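Local coordinates for ribosomal RNA small subunit methyltransferase E (PDB 5VM8), which probably transfers a methyl group from S-adenosyl methionine to a uridine of 16S ribosomal RNA, as a knotted SPOUT-family methyltransferase, at residues Ile159-Lys167 with Trp205-Ala216. Residues are numbered along the deposited sequence; the frame is centred on the assembly and turned at random.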
# COMPACT_ATOMS: atom_id res chain seq x y z
N ILE A 159 -4.80 3.95 14.22
CA ILE A 159 -4.67 4.93 15.29
C ILE A 159 -5.54 6.14 14.96
O ILE A 159 -5.98 6.33 13.82
CB ILE A 159 -3.21 5.39 15.51
CG1 ILE A 159 -2.54 5.79 14.18
CG2 ILE A 159 -2.40 4.31 16.18
CD1 ILE A 159 -1.04 6.12 14.31
N GLY A 160 -5.74 7.00 15.95
CA GLY A 160 -6.45 8.22 15.71
C GLY A 160 -5.60 9.22 14.94
O GLY A 160 -4.38 9.10 14.84
N TYR A 161 -6.28 10.22 14.39
CA TYR A 161 -5.62 11.25 13.60
C TYR A 161 -4.56 11.98 14.42
O TYR A 161 -3.40 12.10 14.00
CB TYR A 161 -6.67 12.21 13.07
CG TYR A 161 -6.15 13.46 12.40
CD1 TYR A 161 -5.84 13.46 11.03
CD2 TYR A 161 -6.03 14.65 13.11
CE1 TYR A 161 -5.40 14.62 10.41
CE2 TYR A 161 -5.57 15.80 12.50
CZ TYR A 161 -5.27 15.79 11.15
OH TYR A 161 -4.84 16.94 10.54
N ARG A 162 -4.93 12.45 15.62
CA ARG A 162 -4.02 13.26 16.42
C ARG A 162 -2.74 12.50 16.75
O ARG A 162 -1.64 13.03 16.57
CB ARG A 162 -4.73 13.71 17.70
N GLU A 163 -2.87 11.23 17.16
CA GLU A 163 -1.69 10.45 17.50
C GLU A 163 -0.78 10.25 16.30
O GLU A 163 0.45 10.24 16.44
CB GLU A 163 -2.11 9.10 18.08
CG GLU A 163 -0.92 8.24 18.52
CD GLU A 163 -1.31 6.81 18.85
OE1 GLU A 163 -2.52 6.54 19.00
OE2 GLU A 163 -0.40 5.94 18.94
N ALA A 164 -1.36 10.09 15.10
CA ALA A 164 -0.57 9.88 13.89
C ALA A 164 0.21 11.11 13.43
O ALA A 164 1.13 10.97 12.62
CB ALA A 164 -1.48 9.42 12.74
N LEU A 165 -0.19 12.31 13.88
CA LEU A 165 0.50 13.53 13.46
C LEU A 165 1.94 13.57 13.97
O LEU A 165 2.85 14.03 13.27
CB LEU A 165 -0.28 14.76 13.94
CG LEU A 165 -1.55 15.07 13.17
CD1 LEU A 165 -2.09 16.42 13.54
CD2 LEU A 165 -1.27 15.02 11.72
N ASP A 166 2.15 13.12 15.20
CA ASP A 166 3.45 13.19 15.85
C ASP A 166 4.33 11.98 15.55
O ASP A 166 5.29 11.73 16.29
CB ASP A 166 3.24 13.33 17.36
CG ASP A 166 1.94 14.06 17.72
OD1 ASP A 166 1.59 15.02 17.00
OD2 ASP A 166 1.28 13.67 18.71
N LYS A 167 4.05 11.23 14.48
CA LYS A 167 4.73 9.95 14.30
C LYS A 167 6.05 10.07 13.53
O LYS A 167 7.08 9.55 13.97
CB LYS A 167 3.79 8.97 13.59
N TRP A 205 -11.83 17.05 6.13
CA TRP A 205 -11.20 17.51 7.37
C TRP A 205 -12.07 18.51 8.12
O TRP A 205 -12.75 19.34 7.52
CB TRP A 205 -9.86 18.18 7.06
CG TRP A 205 -8.86 17.32 6.35
CD1 TRP A 205 -8.23 17.60 5.16
CD2 TRP A 205 -8.35 16.06 6.79
NE1 TRP A 205 -7.36 16.59 4.86
CE2 TRP A 205 -7.41 15.63 5.84
CE3 TRP A 205 -8.60 15.26 7.92
CZ2 TRP A 205 -6.71 14.44 5.97
CZ3 TRP A 205 -7.91 14.06 8.04
CH2 TRP A 205 -6.99 13.65 7.06
N THR A 206 -12.01 18.46 9.46
CA THR A 206 -12.57 19.57 10.23
C THR A 206 -11.57 20.73 10.30
O THR A 206 -10.36 20.55 10.13
CB THR A 206 -12.99 19.19 11.67
OG1 THR A 206 -11.84 18.89 12.47
CG2 THR A 206 -14.02 18.07 11.74
N GLU A 207 -12.11 21.91 10.60
CA GLU A 207 -11.29 23.12 10.72
C GLU A 207 -10.18 22.94 11.74
O GLU A 207 -9.03 23.33 11.49
CB GLU A 207 -12.21 24.29 11.10
CG GLU A 207 -11.61 25.69 11.08
CD GLU A 207 -12.48 26.71 11.82
OE1 GLU A 207 -13.47 26.29 12.46
OE2 GLU A 207 -12.18 27.92 11.77
N GLN A 208 -10.50 22.33 12.89
CA GLN A 208 -9.50 22.06 13.92
C GLN A 208 -8.49 21.03 13.44
O GLN A 208 -7.30 21.12 13.77
CB GLN A 208 -10.19 21.61 15.22
N GLU A 209 -8.94 20.03 12.68
CA GLU A 209 -8.01 19.02 12.18
C GLU A 209 -6.97 19.65 11.26
O GLU A 209 -5.81 19.24 11.28
CB GLU A 209 -8.77 17.89 11.47
CG GLU A 209 -9.47 16.91 12.41
CD GLU A 209 -10.27 15.85 11.67
OE1 GLU A 209 -10.93 16.16 10.66
OE2 GLU A 209 -10.20 14.67 12.09
N GLU A 210 -7.37 20.65 10.47
CA GLU A 210 -6.41 21.33 9.61
C GLU A 210 -5.41 22.12 10.44
O GLU A 210 -4.20 22.09 10.16
CB GLU A 210 -7.14 22.25 8.64
CG GLU A 210 -7.99 21.48 7.63
CD GLU A 210 -8.70 22.40 6.65
OE1 GLU A 210 -8.63 22.14 5.44
OE2 GLU A 210 -9.35 23.38 7.11
N GLN A 211 -5.90 22.84 11.46
CA GLN A 211 -5.01 23.56 12.36
C GLN A 211 -3.99 22.63 13.00
O GLN A 211 -2.80 22.96 13.07
CB GLN A 211 -5.82 24.27 13.44
CG GLN A 211 -6.10 25.72 13.12
CD GLN A 211 -4.85 26.57 13.10
OE1 GLN A 211 -4.78 27.55 12.37
NE2 GLN A 211 -3.87 26.23 13.93
N GLN A 212 -4.43 21.46 13.46
CA GLN A 212 -3.48 20.56 14.10
C GLN A 212 -2.39 20.15 13.13
O GLN A 212 -1.21 20.16 13.48
CB GLN A 212 -4.22 19.34 14.67
CG GLN A 212 -4.87 19.63 16.03
CD GLN A 212 -6.09 18.76 16.35
OE1 GLN A 212 -6.20 17.62 15.89
NE2 GLN A 212 -7.01 19.30 17.15
N ALA A 213 -2.77 19.85 11.88
CA ALA A 213 -1.80 19.49 10.85
C ALA A 213 -0.87 20.65 10.56
O ALA A 213 0.36 20.48 10.51
CB ALA A 213 -2.53 19.02 9.58
N PHE A 214 -1.42 21.86 10.43
CA PHE A 214 -0.58 23.04 10.22
C PHE A 214 0.42 23.21 11.37
O PHE A 214 1.61 23.49 11.15
CB PHE A 214 -1.50 24.27 10.07
CG PHE A 214 -0.77 25.58 9.84
CD1 PHE A 214 -0.12 26.24 10.86
CD2 PHE A 214 -0.76 26.16 8.57
CE1 PHE A 214 0.54 27.43 10.63
CE2 PHE A 214 -0.11 27.35 8.34
CZ PHE A 214 0.54 27.99 9.37
N GLU A 215 -0.04 23.07 12.62
CA GLU A 215 0.86 23.15 13.77
C GLU A 215 1.85 21.98 13.82
O GLU A 215 2.96 22.14 14.33
CB GLU A 215 0.04 23.23 15.06
CG GLU A 215 -0.71 24.55 15.21
CD GLU A 215 -1.75 24.48 16.29
OE1 GLU A 215 -1.89 23.39 16.90
OE2 GLU A 215 -2.42 25.50 16.55
N ALA A 216 1.47 20.80 13.35
CA ALA A 216 2.42 19.69 13.28
C ALA A 216 3.43 19.84 12.13
O ALA A 216 4.20 18.91 11.88
CB ALA A 216 1.69 18.35 13.12
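Tyr161 reaches from the short helix 161-165 to the side of helix 207-215 and supplies the polar link between them: its OH donates a hydrogen bond to Glu209 O at 2.6 Å. That oxygen already accepts from Ala213 N within its own helix, so two donors grip it from opposite faces of the carbonyl plane. The hydroxyl stands 45° out of this plane, on the face away from Ala213 N, and the helical bond is kept. With CG anti to the backbone N (chi1 172°), the tyrosine is directed toward helix 207-215; the two helix axes run nearly parallel, 10.5 Å apart, and a long side chain with a polar end suits such a span.

Apolar groups pack on part of the phenol. Trp205 brings the benzo corner of its indole obliquely against it, CZ3 lying 3.5 Å from Tyr161 CE1 with the ring planes inclined at 47°. Ala213, small enough to admit the hydroxyl, sets its CB 3.3 Å from Tyr161 OH. Leu165 overlies one face of the tyrosine ring near its rim and sends CD1 to Gln212 CB (3.8 Å), while its CB meets Ala216 CB at 4.2 Å, just beyond helix 207-215, where the small alanine lets the chains come close.

Polar atoms take the rest: Gln212 OE1 lies at the ring edge, near its plane, and Glu209 OE2 over the opposite face, offset toward the rim. Glu209 OE1 accepts from Thr206 N on its anti lone pair, and the short hydroxyl of Thr206 accepts from Glu209 N, making a capping box; OE2 is bound by Glu118 N.

Met198 of strand 195-199 touches Tyr161, Leu165 and Trp205, while Ala213 rests on Ile176 of strand 173-177, setting both helices on the parallel sheet. Largely apolar packing is thus fixed by one directional hydrogen bond from a buried tyrosine.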